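Local atomic coordinates of lombricine kinase (Urechis caupo, PDB entry 3JPZ), a protein that catalyses the reversible transfer of a phosphoryl group between ATP and the guanidino compound lombricine, as a member of the phosphagen kinase family. Residues Phe87-Gln93 with Gln262-Tyr266; Ser153-Ser157 with Arg239-Gly243; Cys133-Arg139 with Arg196-Arg202. One frame throughout, in Å; residues are numbered along the deposited sequence.

Contact 1. Residues Phe87-Gln93 with Gln262-Tyr266; sequences FGPNDSQ and QRLGY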
loop_
_atom_site.group_PDB
_atom_site.type_symbol
_atom_site.label_atom_id
_atom_site.label_comp_id
_atom_site.label_asym_id
_atom_site.label_seq_id
_atom_site.Cartn_x
_atom_site.Cartn_y
_atom_site.Cartn_z
ATOM N N PHE A 87 28.718 6.520 -11.273
ATOM C CA PHE A 87 28.637 5.268 -12.011
ATOM C C PHE A 87 27.745 5.551 -13.220
ATOM O O PHE A 87 26.525 5.418 -13.154
ATOM C CB PHE A 87 28.078 4.148 -11.128
ATOM C CG PHE A 87 28.260 2.768 -11.704
ATOM C CD1 PHE A 87 29.355 2.001 -11.359
ATOM C CD2 PHE A 87 27.336 2.242 -12.589
ATOM C CE1 PHE A 87 29.524 0.732 -11.889
ATOM C CE2 PHE A 87 27.496 0.977 -13.119
ATOM C CZ PHE A 87 28.596 0.222 -12.775
ATOM N N GLY A 88 28.365 6.002 -14.306
ATOM C CA GLY A 88 27.647 6.399 -15.505
ATOM C C GLY A 88 27.360 5.222 -16.412
ATOM O O GLY A 88 27.669 4.090 -16.064
ATOM N N PRO A 89 26.786 5.490 -17.593
ATOM C CA PRO A 89 26.365 4.449 -18.544
ATOM C C PRO A 89 27.514 3.559 -19.027
ATOM O O PRO A 89 27.323 2.370 -19.271
ATOM C CB PRO A 89 25.792 5.254 -19.719
ATOM C CG PRO A 89 25.526 6.619 -19.176
ATOM C CD PRO A 89 26.545 6.845 -18.116
ATOM N N ASN A 90 28.699 4.136 -19.168
ATOM C CA ASN A 90 29.850 3.405 -19.680
ATOM C C ASN A 90 30.680 2.774 -18.574
ATOM O O ASN A 90 31.679 2.101 -18.841
ATOM C CB ASN A 90 30.728 4.335 -20.514
ATOM C CG ASN A 90 30.089 4.704 -21.842
ATOM O OD1 ASN A 90 29.790 5.873 -22.098
ATOM N ND2 ASN A 90 29.863 3.704 -22.689
ATOM N N ASP A 91 30.273 3.006 -17.330
ATOM C CA ASP A 91 30.924 2.377 -16.195
ATOM C C ASP A 91 30.422 0.947 -16.065
ATOM O O ASP A 91 29.317 0.629 -16.506
ATOM C CB ASP A 91 30.644 3.161 -14.909
ATOM C CG ASP A 91 31.481 4.418 -14.802
ATOM O OD1 ASP A 91 32.499 4.511 -15.517
ATOM O OD2 ASP A 91 31.129 5.311 -14.006
ATOM N N SER A 92 31.230 0.086 -15.459
ATOM C CA SER A 92 30.866 -1.312 -15.330
ATOM C C SER A 92 31.289 -1.901 -13.987
ATOM O O SER A 92 32.345 -1.578 -13.445
ATOM C CB SER A 92 31.470 -2.122 -16.476
ATOM O OG SER A 92 30.717 -3.298 -16.711
ATOM N N GLN A 93 30.433 -2.765 -13.455
ATOM C CA GLN A 93 30.708 -3.486 -12.224
ATOM C C GLN A 93 31.719 -4.596 -12.484
ATOM O O GLN A 93 31.612 -5.323 -13.472
ATOM C CB GLN A 93 29.414 -4.095 -11.692
ATOM C CG GLN A 93 29.601 -4.966 -10.493
ATOM C CD GLN A 93 30.002 -4.165 -9.278
ATOM O OE1 GLN A 93 29.993 -2.937 -9.306
ATOM N NE2 GLN A 93 30.350 -4.853 -8.205
ATOM N N GLN A 262 26.779 -7.742 -17.263
ATOM C CA GLN A 262 28.167 -7.320 -17.185
ATOM C C GLN A 262 28.282 -5.893 -16.673
ATOM O O GLN A 262 29.251 -5.552 -16.000
ATOM C CB GLN A 262 28.805 -7.436 -18.572
ATOM C CG GLN A 262 30.318 -7.448 -18.583
ATOM C CD GLN A 262 30.864 -7.920 -19.915
ATOM O OE1 GLN A 262 30.291 -7.633 -20.966
ATOM N NE2 GLN A 262 31.973 -8.646 -19.879
ATOM N N ARG A 263 27.292 -5.060 -16.986
ATOM C CA ARG A 263 27.342 -3.648 -16.605
ATOM C C ARG A 263 27.005 -3.398 -15.135
ATOM O O ARG A 263 27.677 -2.621 -14.462
ATOM C CB ARG A 263 26.407 -2.812 -17.485
ATOM C CG ARG A 263 26.155 -1.406 -16.938
ATOM C CD ARG A 263 25.233 -0.598 -17.845
ATOM N NE ARG A 263 24.601 0.531 -17.159
ATOM C CZ ARG A 263 25.251 1.604 -16.719
ATOM N NH1 ARG A 263 24.590 2.589 -16.115
ATOM N NH2 ARG A 263 26.561 1.691 -16.882
ATOM N N LEU A 264 25.964 -4.056 -14.645
ATOM C CA LEU A 264 25.397 -3.733 -13.345
ATOM C C LEU A 264 25.592 -4.844 -12.327
ATOM O O LEU A 264 25.144 -4.730 -11.189
ATOM C CB LEU A 264 23.905 -3.452 -13.496
ATOM C CG LEU A 264 23.592 -2.184 -14.279
ATOM C CD1 LEU A 264 22.086 -1.942 -14.322
ATOM C CD2 LEU A 264 24.322 -1.009 -13.657
ATOM N N GLY A 265 26.265 -5.913 -12.734
ATOM C CA GLY A 265 26.432 -7.060 -11.869
ATOM C C GLY A 265 25.082 -7.665 -11.563
ATOM O O GLY A 265 24.241 -7.811 -12.450
ATOM N N TYR A 266 24.860 -8.008 -10.303
ATOM C CA TYR A 266 23.619 -8.661 -9.930
ATOM C C TYR A 266 22.479 -7.667 -9.885
ATOM O O TYR A 266 22.573 -6.603 -9.265
ATOM C CB TYR A 266 23.770 -9.418 -8.608
ATOM C CG TYR A 266 24.644 -10.630 -8.786
ATOM C CD1 TYR A 266 24.224 -11.695 -9.577
ATOM C CD2 TYR A 266 25.907 -10.694 -8.213
ATOM C CE1 TYR A 266 25.025 -12.796 -9.770
ATOM C CE2 TYR A 266 26.714 -11.794 -8.397
ATOM C CZ TYR A 266 26.267 -12.845 -9.180
ATOM O OH TYR A 266 27.063 -13.948 -9.370
HETATM O O HOH W 1 24.508 4.929 -14.666
HETATM O O HOH W 2 30.570 -7.280 -14.554
#
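Arg263 extends along the turn Gly88-Asp91 and sets its guanidinium against the carbonyl oxygens there. From a CB that points away from the other segment, CG leaves anti to the backbone N (chi1 166°), and the chain then runs extended. Arg263 CG passes Asp91 O at 3.8 Å, and CD and NE pass Pro89 O. At the tip, Arg263 NH2 gives a nearly straight bond to Gly88 O (2.8 Å, 170° at the hydrogen), with the acceptor in the guanidinium plane, while NH1 adds a weak one. Arg263 NH2 also lies 2.6 Å from Pro89 O, too badly angled for a hydrogen bond. NH1 donates to a water bound to Phe87 O and forms a salt bridge with Asp77 of helix 73-83. The flat group is sandwiched, Pro89 CA over one face and Phe87 CE2 over the other.

The target is a type I beta turn, closed by Asp91 N to Gly88 O and braced by Gly88 N to Asp91 OD2, in the loop leading from helix 73-83 to strand 113-122 of the large antiparallel sheet of the phosphagen kinase fold.

Gln93 N donates to Arg263 O at 2.9 Å, from above the carbonyl plane. Arg263 O also lies at the edge of the Phe87 ring, 3.4 Å from Phe87 CZ, while Leu264 CD2 packs 3.8 Å from Phe87 CE2. Gly265 suits its place: its phi is positive, and Gln93 CG comes to 4.0 Å from Gly265 CA, where a CB would collide. The Gln93 amide bonds to Lys330 N through OE1 and Lys331 O through NE2.

Contact 2. Residues Ser153-Ser157 with Arg239-Gly243; sequences SGDLS and RFGRG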
loop_
_atom_site.group_PDB
_atom_site.type_symbol
_atom_site.label_atom_id
_atom_site.label_comp_id
_atom_site.label_asym_id
_atom_site.label_seq_id
_atom_site.Cartn_x
_atom_site.Cartn_y
_atom_site.Cartn_z
ATOM N N SER A 153 23.544 -30.206 0.587
ATOM C CA SER A 153 23.832 -31.173 1.638
ATOM C C SER A 153 24.944 -30.633 2.523
ATOM O O SER A 153 25.260 -29.446 2.476
ATOM C CB SER A 153 24.238 -32.520 1.040
ATOM O OG SER A 153 25.525 -32.451 0.453
ATOM N N GLY A 154 25.539 -31.509 3.326
ATOM C CA GLY A 154 26.620 -31.112 4.206
ATOM C C GLY A 154 26.185 -30.066 5.209
ATOM O O GLY A 154 25.126 -30.189 5.827
ATOM N N ASP A 155 27.002 -29.031 5.379
ATOM C CA ASP A 155 26.685 -27.975 6.332
ATOM C C ASP A 155 25.662 -26.999 5.752
ATOM O O ASP A 155 25.280 -26.033 6.406
ATOM C CB ASP A 155 27.946 -27.218 6.749
ATOM C CG ASP A 155 28.461 -26.320 5.662
ATOM O OD1 ASP A 155 28.427 -26.743 4.489
ATOM O OD2 ASP A 155 28.891 -25.195 5.979
ATOM N N LEU A 156 25.226 -27.249 4.521
ATOM C CA LEU A 156 24.174 -26.441 3.909
ATOM C C LEU A 156 22.852 -27.192 3.889
ATOM O O LEU A 156 21.885 -26.743 3.284
ATOM C CB LEU A 156 24.558 -26.019 2.491
ATOM C CG LEU A 156 25.754 -25.065 2.382
ATOM C CD1 LEU A 156 25.960 -24.633 0.937
ATOM C CD2 LEU A 156 25.567 -23.851 3.277
ATOM N N SER A 157 22.813 -28.343 4.552
ATOM C CA SER A 157 21.560 -29.047 4.746
ATOM C C SER A 157 20.687 -28.214 5.678
ATOM O O SER A 157 21.142 -27.715 6.712
ATOM C CB SER A 157 21.802 -30.440 5.326
ATOM O OG SER A 157 22.587 -31.223 4.449
ATOM N N ARG A 239 31.536 -19.651 3.071
ATOM C CA ARG A 239 30.242 -20.315 3.056
ATOM C C ARG A 239 29.301 -19.534 2.153
ATOM O O ARG A 239 28.537 -20.100 1.390
ATOM C CB ARG A 239 29.683 -20.397 4.481
ATOM C CG ARG A 239 28.219 -20.797 4.578
ATOM C CD ARG A 239 27.833 -21.117 6.019
ATOM N NE ARG A 239 28.550 -22.284 6.524
ATOM C CZ ARG A 239 29.535 -22.241 7.415
ATOM N NH1 ARG A 239 29.929 -21.079 7.927
ATOM N NH2 ARG A 239 30.122 -23.365 7.802
ATOM N N PHE A 240 29.377 -18.218 2.257
ATOM C CA PHE A 240 28.581 -17.316 1.449
ATOM C C PHE A 240 28.679 -17.656 -0.042
ATOM O O PHE A 240 27.675 -17.913 -0.702
ATOM C CB PHE A 240 29.086 -15.898 1.719
ATOM C CG PHE A 240 28.367 -14.828 0.972
ATOM C CD1 PHE A 240 27.151 -14.336 1.430
ATOM C CD2 PHE A 240 28.932 -14.266 -0.161
ATOM C CE1 PHE A 240 26.498 -13.318 0.750
ATOM C CE2 PHE A 240 28.288 -13.255 -0.837
ATOM C CZ PHE A 240 27.062 -12.780 -0.380
ATOM N N GLY A 241 29.898 -17.658 -0.567
ATOM C CA GLY A 241 30.123 -17.919 -1.976
ATOM C C GLY A 241 29.877 -19.372 -2.337
ATOM O O GLY A 241 29.387 -19.679 -3.416
ATOM N N ARG A 242 30.233 -20.270 -1.429
ATOM C CA ARG A 242 29.994 -21.688 -1.641
ATOM C C ARG A 242 28.495 -21.941 -1.775
ATOM O O ARG A 242 28.050 -22.670 -2.660
ATOM C CB ARG A 242 30.572 -22.496 -0.479
ATOM C CG ARG A 242 30.272 -23.985 -0.553
ATOM C CD ARG A 242 31.289 -24.787 0.248
ATOM N NE ARG A 242 31.406 -24.309 1.623
ATOM C CZ ARG A 242 30.535 -24.584 2.586
ATOM N NH1 ARG A 242 29.471 -25.327 2.320
ATOM N NH2 ARG A 242 30.723 -24.111 3.810
ATOM N N GLY A 243 27.719 -21.317 -0.899
ATOM C CA GLY A 243 26.277 -21.467 -0.911
ATOM C C GLY A 243 25.644 -20.858 -2.151
ATOM O O GLY A 243 24.756 -21.448 -2.763
#
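A single carboxylate oxygen, Asp155 OD2, accepts three N-H bonds from two arginines, Arg239 and Arg242, that grip it in different ways. Arg239 comes side-on, its NE (3.0 Å) and NH2 (2.9 Å) converging on Asp155 OD2 nearly along the C-O axis; because this residue is modelled in two conformers, its share is less certain. Arg242 arrives end-on, NH1 to Asp155 OD1 at 2.8 Å and NH2 to OD2 at 3.0 Å, both on the syn side, with the carboxylate and guanidinium planes 35° apart. Three residues apart on the helix, the two arginines project on the same side and can share one acid, whose carboxylate offers them two acceptor oxygens. Asp155 lies in the 3-10 segment 155-156, its CG between the backbone N and the carbonyl carbon (chi1 73°), which directs the carboxylate at the helix. Such gathered positive charge would probably keep Asp155 ionised.

Beside this salt-bridge network Leu156 gives an apolar footing: Leu156 CD1 touches Gly243 CA at 3.7 Å. Glu238 pairs with Arg242 NE and Gln228 receives Arg239 NH1. The turn, between helix 135-149 and strand 158-162, is thus tied to helix 233-252, with Phe212 of strand 212-216 touching both Leu156 and Arg239.

Contact 3. Residues Cys133-Arg139 with Arg196-Arg202; sequences CTRGERR and RDWPDAR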
loop_
_atom_site.group_PDB
_atom_site.type_symbol
_atom_site.label_atom_id
_atom_site.label_comp_id
_atom_site.label_asym_id
_atom_site.label_seq_id
_atom_site.Cartn_x
_atom_site.Cartn_y
_atom_site.Cartn_z
ATOM N N CYS A 133 5.448 -8.817 -9.853
ATOM C CA CYS A 133 5.253 -10.248 -10.038
ATOM C C CYS A 133 3.838 -10.675 -9.671
ATOM O O CYS A 133 3.255 -10.183 -8.708
ATOM C CB CYS A 133 6.244 -11.035 -9.185
ATOM S SG CYS A 133 5.966 -10.835 -7.404
ATOM N N THR A 134 3.294 -11.611 -10.437
ATOM C CA THR A 134 1.998 -12.166 -10.122
ATOM C C THR A 134 2.185 -13.149 -8.979
ATOM O O THR A 134 3.315 -13.513 -8.661
ATOM C CB THR A 134 1.420 -12.927 -11.327
ATOM O OG1 THR A 134 2.382 -13.890 -11.776
ATOM C CG2 THR A 134 1.096 -11.975 -12.461
ATOM N N ARG A 135 1.084 -13.571 -8.362
ATOM C CA ARG A 135 1.105 -14.662 -7.390
ATOM C C ARG A 135 1.728 -15.932 -7.976
ATOM O O ARG A 135 2.396 -16.682 -7.270
ATOM C CB ARG A 135 -0.311 -14.984 -6.921
ATOM C CG ARG A 135 -0.791 -14.140 -5.757
ATOM C CD ARG A 135 -2.169 -14.590 -5.333
ATOM N NE ARG A 135 -3.104 -14.502 -6.444
ATOM C CZ ARG A 135 -3.802 -13.416 -6.753
ATOM N NH1 ARG A 135 -4.631 -13.433 -7.792
ATOM N NH2 ARG A 135 -3.672 -12.317 -6.021
ATOM N N GLY A 136 1.498 -16.173 -9.262
ATOM C CA GLY A 136 2.018 -17.360 -9.916
ATOM C C GLY A 136 3.521 -17.271 -10.116
ATOM O O GLY A 136 4.255 -18.228 -9.863
ATOM N N GLU A 137 3.978 -16.113 -10.576
ATOM C CA GLU A 137 5.395 -15.877 -10.760
ATOM C C GLU A 137 6.112 -16.068 -9.435
ATOM O O GLU A 137 7.158 -16.706 -9.368
ATOM C CB GLU A 137 5.631 -14.455 -11.258
ATOM C CG GLU A 137 5.486 -14.270 -12.751
ATOM C CD GLU A 137 5.844 -12.861 -13.184
ATOM O OE1 GLU A 137 5.116 -11.921 -12.806
ATOM O OE2 GLU A 137 6.850 -12.694 -13.900
ATOM N N ARG A 138 5.526 -15.520 -8.378
ATOM C CA ARG A 138 6.155 -15.490 -7.066
ATOM C C ARG A 138 6.283 -16.889 -6.509
ATOM O O ARG A 138 7.274 -17.223 -5.861
ATOM C CB ARG A 138 5.321 -14.637 -6.109
ATOM C CG ARG A 138 6.067 -14.171 -4.873
ATOM C CD ARG A 138 5.129 -13.486 -3.891
ATOM N NE ARG A 138 4.720 -12.163 -4.356
ATOM C CZ ARG A 138 3.492 -11.835 -4.751
ATOM N NH1 ARG A 138 2.507 -12.721 -4.736
ATOM N NH2 ARG A 138 3.247 -10.600 -5.154
ATOM N N ARG A 139 5.259 -17.699 -6.748
ATOM C CA ARG A 139 5.276 -19.087 -6.326
ATOM C C ARG A 139 6.351 -19.841 -7.087
ATOM O O ARG A 139 6.927 -20.776 -6.557
ATOM C CB ARG A 139 3.915 -19.747 -6.567
ATOM C CG ARG A 139 2.862 -19.385 -5.537
ATOM C CD ARG A 139 1.479 -19.510 -6.136
ATOM N NE ARG A 139 0.433 -19.073 -5.218
ATOM C CZ ARG A 139 -0.863 -19.118 -5.500
ATOM N NH1 ARG A 139 -1.273 -19.584 -6.678
ATOM N NH2 ARG A 139 -1.745 -18.701 -4.601
ATOM N N ARG A 196 2.272 -7.441 -1.930
ATOM C CA ARG A 196 1.005 -8.057 -2.323
ATOM C C ARG A 196 0.903 -9.529 -1.948
ATOM O O ARG A 196 1.877 -10.265 -2.011
ATOM C CB ARG A 196 0.802 -7.925 -3.830
ATOM C CG ARG A 196 0.168 -6.623 -4.264
ATOM C CD ARG A 196 0.302 -6.414 -5.771
ATOM N NE ARG A 196 1.685 -6.618 -6.193
ATOM C CZ ARG A 196 2.104 -7.624 -6.953
ATOM N NH1 ARG A 196 1.250 -8.534 -7.426
ATOM N NH2 ARG A 196 3.384 -7.708 -7.249
ATOM N N ASP A 197 -0.305 -9.948 -1.587
ATOM C CA ASP A 197 -0.603 -11.340 -1.275
ATOM C C ASP A 197 0.236 -11.890 -0.134
ATOM O O ASP A 197 0.510 -13.085 -0.091
ATOM C CB ASP A 197 -0.388 -12.207 -2.510
ATOM C CG ASP A 197 -0.907 -11.562 -3.762
ATOM O OD1 ASP A 197 -2.133 -11.388 -3.869
ATOM O OD2 ASP A 197 -0.086 -11.217 -4.635
ATOM N N TRP A 198 0.637 -11.024 0.789
ATOM C CA TRP A 198 1.420 -11.444 1.938
ATOM C C TRP A 198 0.661 -12.468 2.764
ATOM O O TRP A 198 -0.501 -12.240 3.085
ATOM C CB TRP A 198 1.742 -10.251 2.825
ATOM C CG TRP A 198 2.844 -10.574 3.743
ATOM C CD1 TRP A 198 2.744 -11.118 4.977
ATOM C CD2 TRP A 198 4.239 -10.421 3.479
ATOM N NE1 TRP A 198 3.991 -11.297 5.514
ATOM C CE2 TRP A 198 4.927 -10.876 4.613
ATOM C CE3 TRP A 198 4.970 -9.927 2.397
ATOM C CZ2 TRP A 198 6.311 -10.863 4.698
ATOM C CZ3 TRP A 198 6.346 -9.915 2.482
ATOM C CH2 TRP A 198 7.002 -10.375 3.624
ATOM N N PRO A 199 1.312 -13.591 3.137
ATOM C CA PRO A 199 2.689 -14.026 2.896
ATOM C C PRO A 199 2.785 -15.219 1.945
ATOM O O PRO A 199 3.633 -16.095 2.125
ATOM C CB PRO A 199 3.131 -14.501 4.274
ATOM C CG PRO A 199 1.816 -14.862 5.013
ATOM C CD PRO A 199 0.670 -14.491 4.103
ATOM N N ASP A 200 1.905 -15.268 0.960
ATOM C CA ASP A 200 1.940 -16.324 -0.039
ATOM C C ASP A 200 3.297 -16.380 -0.744
ATOM O O ASP A 200 3.770 -15.378 -1.287
ATOM C CB ASP A 200 0.840 -16.091 -1.065
ATOM C CG ASP A 200 0.679 -17.254 -2.004
ATOM O OD1 ASP A 200 1.694 -17.707 -2.574
ATOM O OD2 ASP A 200 -0.465 -17.711 -2.158
ATOM N N ALA A 201 3.919 -17.556 -0.716
ATOM C CA ALA A 201 5.211 -17.780 -1.361
ATOM C C ALA A 201 6.345 -16.995 -0.692
ATOM O O ALA A 201 7.364 -16.715 -1.316
ATOM C CB ALA A 201 5.133 -17.442 -2.842
ATOM N N ARG A 202 6.160 -16.635 0.571
ATOM C CA ARG A 202 7.253 -16.083 1.376
ATOM C C ARG A 202 7.740 -17.174 2.296
ATOM O O ARG A 202 6.947 -17.994 2.751
ATOM C CB ARG A 202 6.787 -14.904 2.223
ATOM C CG ARG A 202 6.814 -13.589 1.503
ATOM C CD ARG A 202 5.879 -13.612 0.311
ATOM N NE ARG A 202 5.842 -12.309 -0.333
ATOM C CZ ARG A 202 4.765 -11.766 -0.887
ATOM N NH1 ARG A 202 3.612 -12.415 -0.886
ATOM N NH2 ARG A 202 4.844 -10.562 -1.431
HETATM O O HOH W 3 2.505 -15.669 -4.735
#
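Arg135 and Arg138, on the first turn of helix 135-149, share Asp197 in a salt-bridge network. The helix starts with a capping box in which Thr134 OG1 accepts from Glu137 N and Glu137 OE1 from Thr134 N. Bent at chi3, Arg135 crosses Asp197 at about a right angle, CG and CD packing against the carboxylate before Arg135 NH2 meets Asp197 OD1 at 2.8 Å from above its plane. Arg138 starts with CG anti to the backbone N (chi1 -162°), then bends at chi3 to bring NH1 within 3.0 Å of Asp197 OD2, on the anti side. Arg139 stays extended and meets Asp200 side-on, NE to OD1 at 3.2 Å and NH2 to OD2 at 2.9 Å. The small Ala201 suits the close backbone approach beside it, Arg139 CA to Ala201 CA being 5.1 Å.

Bent at chi2 (62°), Arg202 lies against Arg138 with guanidinium planes only 9° apart, Arg138 NE being 3.3 Å from Arg202 NH2; Arg196 O, close to both, and Asp197 probably ease this like-charge approach. Both end nitrogens of Arg202 donate to Arg196 O, and its NE to Asn217 O. Arg196, held through NE by Ala193 O, gives NH1 and NH2 to Cys133 O, each at 2.9 Å.

The second subunit adds Asp45 to Arg135 and Phe11 O to Arg139, placing this cluster at the dimer interface. One water donates to Arg135 O and Asp200 OD1 and accepts from Arg138 NH1.

Contacts 2 and 3 both fall within the span of chain that contact 1 brings together, and their own segments alternate, so they cross in sequence. In space they stay separate, with centres 26 to 30 Å apart; contacts 1 and 2 come nearest, about 8 Å between closest atoms, against about 17 Å for the other pairs. Two lie within about 11 Å of ADP-binding residues, though no ADP is bound to this chain. In contact 2 the Arg239 side chain is about 10 Å from that of ADP-binding Arg117, while in contact 3 the Arg202 side chain is about 11 Å from that of Arg223, another ADP-binding residue. Contact 1 lies away from these sites, and contact 3 alone reaches the second subunit.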